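PDB 4RXU: periplasmic sugar-binding protein from Chloroflexus aurantiacus, which binds beta-D-glucopyranose in a pocket between two lobes and probably delivers sugar to an ABC-type transporter. Local coordinates for residues T28-T39 with G60-G70; D253-A264 with A282-Q292. One frame throughout, in Å; residues are numbered along the deposited sequence.

Interaction 1: T28-T39 with G60-G70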
# COMPACT_ATOMS: atom_id res chain seq x y z
N THR A 28 -16.42 2.48 29.16
CA THR A 28 -16.35 2.76 27.69
C THR A 28 -17.76 2.67 27.10
O THR A 28 -18.68 2.16 27.75
CB THR A 28 -15.39 1.76 26.99
OG1 THR A 28 -16.02 0.49 26.84
CG2 THR A 28 -14.09 1.62 27.80
N GLN A 29 -17.94 3.16 25.88
CA GLN A 29 -19.22 3.00 25.19
C GLN A 29 -19.06 2.08 23.98
O GLN A 29 -18.11 2.19 23.20
CB GLN A 29 -19.89 4.33 24.80
CG GLN A 29 -19.03 5.33 24.05
CD GLN A 29 -19.71 6.67 23.80
OE1 GLN A 29 -19.15 7.72 24.11
NE2 GLN A 29 -20.92 6.64 23.21
N GLN A 30 -20.00 1.15 23.84
CA GLN A 30 -20.05 0.30 22.68
C GLN A 30 -20.60 1.15 21.55
O GLN A 30 -21.69 1.72 21.66
CB GLN A 30 -20.99 -0.88 22.91
CG GLN A 30 -20.35 -2.19 23.32
CD GLN A 30 -21.40 -3.28 23.36
OE1 GLN A 30 -22.58 -3.01 23.59
NE2 GLN A 30 -20.98 -4.52 23.12
N LEU A 31 -19.84 1.26 20.47
CA LEU A 31 -20.34 1.91 19.27
C LEU A 31 -20.87 0.86 18.29
O LEU A 31 -20.32 -0.23 18.18
CB LEU A 31 -19.24 2.72 18.59
CG LEU A 31 -18.66 3.89 19.39
CD1 LEU A 31 -17.68 4.64 18.51
CD2 LEU A 31 -19.72 4.82 19.94
N ALA A 32 -21.92 1.23 17.57
CA ALA A 32 -22.50 0.37 16.52
C ALA A 32 -21.69 0.47 15.25
O ALA A 32 -22.16 0.90 14.18
CB ALA A 32 -23.96 0.72 16.30
N VAL A 33 -20.46 0.03 15.39
CA VAL A 33 -19.44 0.09 14.34
C VAL A 33 -18.68 -1.24 14.39
O VAL A 33 -18.47 -1.80 15.47
CB VAL A 33 -18.45 1.25 14.55
CG1 VAL A 33 -17.39 1.27 13.44
CG2 VAL A 33 -19.18 2.57 14.58
N GLY A 34 -18.29 -1.73 13.21
CA GLY A 34 -17.46 -2.92 13.09
C GLY A 34 -16.34 -2.62 12.12
O GLY A 34 -16.52 -1.86 11.17
N ILE A 35 -15.17 -3.18 12.42
CA ILE A 35 -13.98 -3.01 11.60
C ILE A 35 -13.56 -4.35 11.05
O ILE A 35 -13.45 -5.32 11.81
CB ILE A 35 -12.82 -2.41 12.42
CG1 ILE A 35 -13.17 -0.98 12.86
CG2 ILE A 35 -11.52 -2.38 11.61
CD1 ILE A 35 -12.24 -0.45 13.95
N VAL A 36 -13.36 -4.42 9.73
CA VAL A 36 -12.90 -5.67 9.09
C VAL A 36 -11.61 -5.41 8.35
O VAL A 36 -11.55 -4.52 7.51
CB VAL A 36 -13.96 -6.29 8.15
CG1 VAL A 36 -13.48 -7.58 7.49
CG2 VAL A 36 -15.24 -6.58 8.93
N LEU A 37 -10.58 -6.16 8.72
CA LEU A 37 -9.24 -6.04 8.10
C LEU A 37 -8.90 -7.35 7.39
O LEU A 37 -9.38 -8.40 7.80
CB LEU A 37 -8.19 -5.69 9.15
CG LEU A 37 -8.38 -4.29 9.78
CD1 LEU A 37 -7.37 -4.15 10.92
CD2 LEU A 37 -8.25 -3.14 8.78
N PRO A 38 -8.05 -7.30 6.35
CA PRO A 38 -8.02 -8.45 5.45
C PRO A 38 -7.22 -9.64 5.93
O PRO A 38 -7.62 -10.79 5.68
CB PRO A 38 -7.42 -7.86 4.17
CG PRO A 38 -6.55 -6.73 4.68
CD PRO A 38 -7.41 -6.12 5.75
N THR A 39 -6.10 -9.40 6.61
CA THR A 39 -5.22 -10.49 7.02
C THR A 39 -4.22 -10.00 8.05
O THR A 39 -3.83 -8.83 8.01
CB THR A 39 -4.46 -11.10 5.80
OG1 THR A 39 -3.62 -12.17 6.23
CG2 THR A 39 -3.62 -10.07 5.07
N GLY A 60 -12.50 6.05 24.72
CA GLY A 60 -13.44 5.25 25.49
C GLY A 60 -14.48 4.57 24.63
O GLY A 60 -15.64 4.46 25.02
N TYR A 61 -14.06 4.12 23.45
CA TYR A 61 -14.95 3.44 22.51
C TYR A 61 -14.60 1.96 22.44
O TYR A 61 -13.42 1.59 22.52
CB TYR A 61 -14.83 3.99 21.08
CG TYR A 61 -15.26 5.42 20.84
CD1 TYR A 61 -16.22 6.06 21.63
CD2 TYR A 61 -14.73 6.12 19.76
CE1 TYR A 61 -16.60 7.38 21.37
CE2 TYR A 61 -15.10 7.42 19.48
CZ TYR A 61 -16.03 8.05 20.28
OH TYR A 61 -16.37 9.34 19.96
N GLN A 62 -15.63 1.13 22.36
CA GLN A 62 -15.47 -0.28 22.09
C GLN A 62 -16.07 -0.63 20.74
O GLN A 62 -17.26 -0.40 20.49
CB GLN A 62 -16.08 -1.16 23.16
CG GLN A 62 -15.48 -2.57 23.10
CD GLN A 62 -16.45 -3.65 22.66
OE1 GLN A 62 -16.65 -3.90 21.47
NE2 GLN A 62 -17.03 -4.33 23.65
N VAL A 63 -15.21 -1.14 19.87
CA VAL A 63 -15.56 -1.51 18.50
C VAL A 63 -14.84 -2.81 18.16
O VAL A 63 -13.62 -2.94 18.34
CB VAL A 63 -15.12 -0.41 17.52
CG1 VAL A 63 -15.26 -0.84 16.07
CG2 VAL A 63 -15.86 0.89 17.77
N GLU A 64 -15.59 -3.79 17.65
CA GLU A 64 -15.00 -5.08 17.32
C GLU A 64 -14.19 -4.99 16.02
O GLU A 64 -14.63 -4.36 15.05
CB GLU A 64 -16.07 -6.17 17.21
CG GLU A 64 -15.49 -7.57 17.02
CD GLU A 64 -16.52 -8.68 17.17
OE1 GLU A 64 -17.73 -8.40 17.00
OE2 GLU A 64 -16.12 -9.83 17.46
N ILE A 65 -13.01 -5.61 16.05
CA ILE A 65 -12.14 -5.76 14.87
C ILE A 65 -12.07 -7.24 14.53
O ILE A 65 -11.74 -8.06 15.36
CB ILE A 65 -10.71 -5.25 15.17
CG1 ILE A 65 -10.76 -3.77 15.60
CG2 ILE A 65 -9.79 -5.42 13.96
CD1 ILE A 65 -9.44 -3.20 16.09
N LEU A 66 -12.44 -7.56 13.30
CA LEU A 66 -12.35 -8.91 12.75
C LEU A 66 -11.38 -8.94 11.58
O LEU A 66 -11.32 -7.99 10.78
CB LEU A 66 -13.71 -9.38 12.22
CG LEU A 66 -14.78 -9.49 13.30
CD1 LEU A 66 -16.15 -9.78 12.69
CD2 LEU A 66 -14.43 -10.55 14.32
N PHE A 67 -10.63 -10.03 11.49
CA PHE A 67 -9.75 -10.24 10.35
C PHE A 67 -10.37 -11.30 9.44
O PHE A 67 -11.01 -12.24 9.90
CB PHE A 67 -8.33 -10.68 10.76
CG PHE A 67 -7.46 -9.55 11.26
CD1 PHE A 67 -7.51 -9.15 12.58
CD2 PHE A 67 -6.61 -8.86 10.38
CE1 PHE A 67 -6.73 -8.10 13.04
CE2 PHE A 67 -5.83 -7.82 10.83
CZ PHE A 67 -5.90 -7.43 12.15
N SER A 68 -10.08 -11.18 8.16
CA SER A 68 -10.64 -12.03 7.12
C SER A 68 -9.75 -13.17 6.66
O SER A 68 -10.16 -13.96 5.81
CB SER A 68 -11.06 -11.16 5.94
OG SER A 68 -12.03 -10.22 6.38
N GLN A 69 -8.53 -13.25 7.18
CA GLN A 69 -7.58 -14.34 6.85
C GLN A 69 -7.34 -14.53 5.37
O GLN A 69 -7.14 -15.64 4.87
CB GLN A 69 -8.07 -15.62 7.45
CG GLN A 69 -8.35 -15.38 8.90
CD GLN A 69 -9.05 -16.53 9.45
OE1 GLN A 69 -10.28 -16.54 9.54
NE2 GLN A 69 -8.30 -17.54 9.81
N GLY A 70 -7.36 -13.41 4.67
CA GLY A 70 -7.09 -13.40 3.25
C GLY A 70 -8.13 -14.12 2.43
O GLY A 70 -7.82 -14.59 1.35
O HOH W 1 -19.25 -2.33 19.68
O HOH W 2 -18.40 -3.62 17.35

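Interaction 2: D253-A264 with A282-Q292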
# COMPACT_ATOMS: atom_id res chain seq x y z
N ASP A 253 7.47 -2.14 2.21
CA ASP A 253 8.66 -2.39 3.03
C ASP A 253 9.10 -3.84 3.11
O ASP A 253 10.28 -4.15 2.87
CB ASP A 253 8.46 -1.82 4.43
CG ASP A 253 8.69 -0.32 4.47
OD1 ASP A 253 9.15 0.26 3.46
OD2 ASP A 253 8.44 0.28 5.53
N GLY A 254 8.19 -4.75 3.44
CA GLY A 254 8.62 -6.13 3.58
C GLY A 254 9.14 -6.67 2.27
O GLY A 254 10.16 -7.36 2.22
N THR A 255 8.43 -6.40 1.18
CA THR A 255 8.91 -6.88 -0.11
C THR A 255 10.25 -6.21 -0.51
O THR A 255 11.11 -6.86 -1.11
CB THR A 255 7.85 -6.72 -1.23
OG1 THR A 255 7.54 -5.34 -1.46
CG2 THR A 255 6.58 -7.53 -0.95
N ALA A 256 10.41 -4.93 -0.14
CA ALA A 256 11.69 -4.24 -0.34
C ALA A 256 12.85 -4.94 0.36
O ALA A 256 13.94 -5.07 -0.23
CB ALA A 256 11.59 -2.80 0.13
N ARG A 257 12.65 -5.37 1.60
CA ARG A 257 13.74 -6.02 2.32
C ARG A 257 14.06 -7.35 1.68
O ARG A 257 15.23 -7.70 1.56
CB ARG A 257 13.38 -6.17 3.80
CG ARG A 257 13.22 -4.83 4.52
CD ARG A 257 13.25 -4.99 6.04
NE ARG A 257 12.34 -6.04 6.52
CZ ARG A 257 11.02 -5.90 6.64
NH1 ARG A 257 10.45 -4.73 6.37
NH2 ARG A 257 10.26 -6.95 7.03
N ALA A 258 13.02 -8.09 1.26
CA ALA A 258 13.22 -9.40 0.62
C ALA A 258 14.02 -9.24 -0.67
O ALA A 258 14.97 -9.98 -0.93
CB ALA A 258 11.88 -10.04 0.31
N ILE A 259 13.65 -8.24 -1.46
CA ILE A 259 14.29 -7.97 -2.73
C ILE A 259 15.70 -7.43 -2.52
O ILE A 259 16.67 -7.89 -3.14
CB ILE A 259 13.43 -7.00 -3.58
CG1 ILE A 259 12.11 -7.69 -3.98
CG2 ILE A 259 14.20 -6.53 -4.81
CD1 ILE A 259 10.99 -6.76 -4.39
N ALA A 260 15.82 -6.47 -1.62
CA ALA A 260 17.15 -5.96 -1.24
C ALA A 260 18.08 -7.08 -0.78
O ALA A 260 19.26 -7.09 -1.14
CB ALA A 260 17.03 -4.90 -0.16
N ASP A 261 17.56 -8.03 -0.02
CA ASP A 261 18.36 -9.17 0.45
C ASP A 261 18.93 -9.97 -0.72
O ASP A 261 20.09 -10.37 -0.72
CB ASP A 261 17.56 -10.11 1.36
CG ASP A 261 17.23 -9.51 2.73
OD1 ASP A 261 17.79 -8.44 3.11
OD2 ASP A 261 16.37 -10.14 3.41
N ALA A 262 18.11 -10.19 -1.74
CA ALA A 262 18.59 -10.88 -2.96
C ALA A 262 19.66 -10.09 -3.71
O ALA A 262 20.70 -10.63 -4.13
CB ALA A 262 17.41 -11.18 -3.88
N PHE A 263 19.39 -8.80 -3.93
CA PHE A 263 20.30 -7.92 -4.66
C PHE A 263 21.62 -7.69 -3.91
O PHE A 263 22.68 -7.65 -4.53
CB PHE A 263 19.63 -6.59 -4.99
CG PHE A 263 18.77 -6.64 -6.24
CD1 PHE A 263 17.54 -7.28 -6.25
CD2 PHE A 263 19.23 -6.08 -7.42
CE1 PHE A 263 16.76 -7.31 -7.40
CE2 PHE A 263 18.46 -6.11 -8.58
CZ PHE A 263 17.22 -6.73 -8.56
N ALA A 264 21.55 -7.61 -2.58
CA ALA A 264 22.75 -7.41 -1.75
C ALA A 264 23.71 -8.58 -1.89
O ALA A 264 24.92 -8.42 -1.79
CB ALA A 264 22.37 -7.23 -0.30
N ALA A 282 11.35 -2.77 10.79
CA ALA A 282 12.51 -3.48 10.24
C ALA A 282 13.04 -2.73 9.04
O ALA A 282 14.24 -2.78 8.77
CB ALA A 282 12.17 -4.92 9.88
N SER A 283 12.16 -2.07 8.29
CA SER A 283 12.65 -1.26 7.16
C SER A 283 13.25 0.06 7.59
O SER A 283 14.16 0.56 6.94
CB SER A 283 11.57 -1.01 6.10
OG SER A 283 11.40 -2.15 5.29
N VAL A 284 12.71 0.65 8.65
CA VAL A 284 13.35 1.85 9.21
C VAL A 284 14.80 1.50 9.58
O VAL A 284 15.73 2.25 9.28
CB VAL A 284 12.59 2.41 10.42
CG1 VAL A 284 13.33 3.60 11.05
CG2 VAL A 284 11.20 2.85 9.99
N GLN A 285 14.98 0.33 10.18
CA GLN A 285 16.34 -0.09 10.55
C GLN A 285 17.19 -0.31 9.30
O GLN A 285 18.34 0.09 9.26
CB GLN A 285 16.32 -1.32 11.42
CG GLN A 285 17.65 -1.56 12.14
CD GLN A 285 18.08 -0.40 13.04
OE1 GLN A 285 17.38 -0.06 13.98
NE2 GLN A 285 19.21 0.25 12.70
N TYR A 286 16.65 -0.99 8.29
CA TYR A 286 17.40 -1.09 7.01
C TYR A 286 17.79 0.27 6.46
O TYR A 286 18.88 0.42 5.94
CB TYR A 286 16.62 -1.83 5.93
CG TYR A 286 16.82 -3.33 5.85
CD1 TYR A 286 17.00 -4.12 6.99
CD2 TYR A 286 16.75 -4.00 4.62
CE1 TYR A 286 17.17 -5.50 6.89
CE2 TYR A 286 16.90 -5.37 4.51
CZ TYR A 286 17.13 -6.12 5.64
OH TYR A 286 17.27 -7.46 5.52
N ILE A 287 16.89 1.24 6.54
CA ILE A 287 17.20 2.59 6.04
C ILE A 287 18.35 3.19 6.83
O ILE A 287 19.33 3.69 6.26
CB ILE A 287 15.97 3.51 6.05
CG1 ILE A 287 14.98 3.03 4.99
CG2 ILE A 287 16.37 4.95 5.79
CD1 ILE A 287 13.60 3.64 5.10
N ILE A 288 18.28 3.09 8.15
CA ILE A 288 19.37 3.57 9.01
C ILE A 288 20.70 2.93 8.61
O ILE A 288 21.73 3.62 8.47
CB ILE A 288 19.07 3.29 10.50
CG1 ILE A 288 17.90 4.15 10.97
CG2 ILE A 288 20.33 3.55 11.32
CD1 ILE A 288 17.32 3.75 12.30
N ASP A 289 20.65 1.61 8.38
CA ASP A 289 21.83 0.81 8.12
C ASP A 289 22.28 0.79 6.67
O ASP A 289 23.25 0.09 6.34
CB ASP A 289 21.60 -0.63 8.57
CG ASP A 289 21.43 -0.78 10.07
OD1 ASP A 289 21.80 0.12 10.84
OD2 ASP A 289 20.92 -1.83 10.49
N GLY A 290 21.60 1.53 5.81
CA GLY A 290 22.02 1.65 4.41
C GLY A 290 21.65 0.47 3.53
O GLY A 290 22.28 0.25 2.51
N ARG A 291 20.62 -0.26 3.91
CA ARG A 291 20.19 -1.47 3.18
C ARG A 291 18.91 -1.28 2.41
O ARG A 291 18.61 -2.08 1.53
CB ARG A 291 20.03 -2.66 4.12
CG ARG A 291 21.26 -2.98 4.96
CD ARG A 291 21.20 -4.38 5.48
NE ARG A 291 21.42 -5.26 4.35
CZ ARG A 291 21.02 -6.52 4.27
NH1 ARG A 291 20.37 -7.10 5.26
NH2 ARG A 291 21.28 -7.20 3.16
N GLN A 292 18.16 -0.22 2.72
CA GLN A 292 16.99 0.17 1.96
C GLN A 292 17.09 1.67 1.81
O GLN A 292 17.52 2.35 2.72
CB GLN A 292 15.72 -0.22 2.71
CG GLN A 292 14.42 0.29 2.10
CD GLN A 292 13.16 -0.25 2.79
OE1 GLN A 292 13.16 -1.35 3.39
NE2 GLN A 292 12.05 0.47 2.63
O HOH W 3 21.50 -10.12 1.68

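Interaction 1: T28-T39 with G60-G70
L31 lies against Y61 where two parallel strands pair near the start of the modelled chain. From CB outward, each atom of L31 has a partner. L31 CB touches V63 CG2 at 3.9 Å. CG sits above the CG-CD1 side of the Y61 ring. L31 CD1 comes down over one ring face, 3.6 Å from the Y61 ring centroid, as a CH-pi contact. CD2 only brushes Y61 CD1. With L31 CG anti to the carbonyl carbon (chi1 -63°), the branch swings over the ring. Q29 OE1 lies at the ring edge, in its plane, 3.8 Å from Y61 CE1.

The backbones bond in two runs. In the first, Q29 N meets G60 O, Q62 N meets Q29 O, and L31 N meets Q62 O. The chain then turns a corner at A32, the centre of an inverse gamma turn. Here water takes over: one molecule donates to L31 O and Q62 O, another donates to V33 O and accepts from E64 N. Direct pairing resumes with I35 N to E64 O at 2.9 Å and continues through L66 and L37 to S68 N.

On the face with Y61, I35 CD1 packs 3.7 Å from V63 CG1 and also reaches I65. L37 CB meets F67 CE2 at 3.6 Å. Helix 44-59 covers this face through F52 and L56, and L82 of helix 72-84 touches V36 on the other. The pair belongs to the beta-alpha-beta unit 29-37, 44-59, 61-67 of the periplasmic-binding-protein fold. Beyond the strands, G70 N bonds to P38 O at 2.8 Å. The side chain of T39 is about 6 Å from the bound beta-D-glucopyranose. The chemistry is thus mainly backbone bonding with apolar side chains packed on it, and water bridges the interruption.

Interaction 2: D253-A264 with A282-Q292
Y286 OH donates to D261 OD1 at 2.7 Å, on the syn lone pair of the carboxylate. D261 OD1 also makes a long salt bridge to R291 NH1, 3.6 Å away. It lies well out of the guanidinium plane, so only charge acts there. R257 NH1 donates to S283 OG at 3.0 Å, in the plane of its guanidinium. S283 OG in turn donates to Q292 OE1 at 2.7 Å. Q292 NE2 then reaches D253 OD1 at 3.0 Å, from above the carboxylate plane.

Packing surrounds these bonds. R257 CD lies over the Y286 ring face, 3.7 Å from the Y286 ring centroid. The bend about CG-CD (chi3 -50°) then carries the guanidinium off the ring, its plane 87° from that of the ring. A282 CB covers one face of that guanidinium. R291 CD lies over the opposite face of the Y286 ring. With an alanine here instead of Y286, D261 OD1 would probably lose its hydroxyl partner and a gap would open between R257 and R291. Farther out, A260 CB meets R291 O at 3.6 Å, and A264 CB lies at the edge of the R291 guanidinium.

The helix axes cross at 47°. Helix 253-264 meets helix 281-288 and, past the Schellman turn at G290, R291 and Q292. D253 follows the glucose-pocket residue N252, and the side chain of D253 is about 7 Å from the bound beta-D-glucopyranose. The chemistry implies a polar join. S283 and Q292 pass a chain of bonds from R257 to D253, with T295, E280 and M294 completing the partners, and the arginine chains shield the tyrosine ring.

In the fold
The modelled chain begins in interaction 1. Strand 29-37 leads into helix 44-59 and returns as strand 61-67, closing a short beta-alpha-beta loop at one side of the mixed sheet. The chain then builds more of that lobe and enters the second, which has a parallel four-stranded sheet. There interaction 2 closes another short loop, from helix 253-264 through strand 269-274 to helix 281-288 and the turn after it. The two loops follow in series and neither nest nor cross. The centres of interactions 1 and 2 are about 32 Å apart, and the nearest atoms of interactions 1 and 2 about 12 Å. Each contact ties elements within one lobe, and the glucose lies between the lobes.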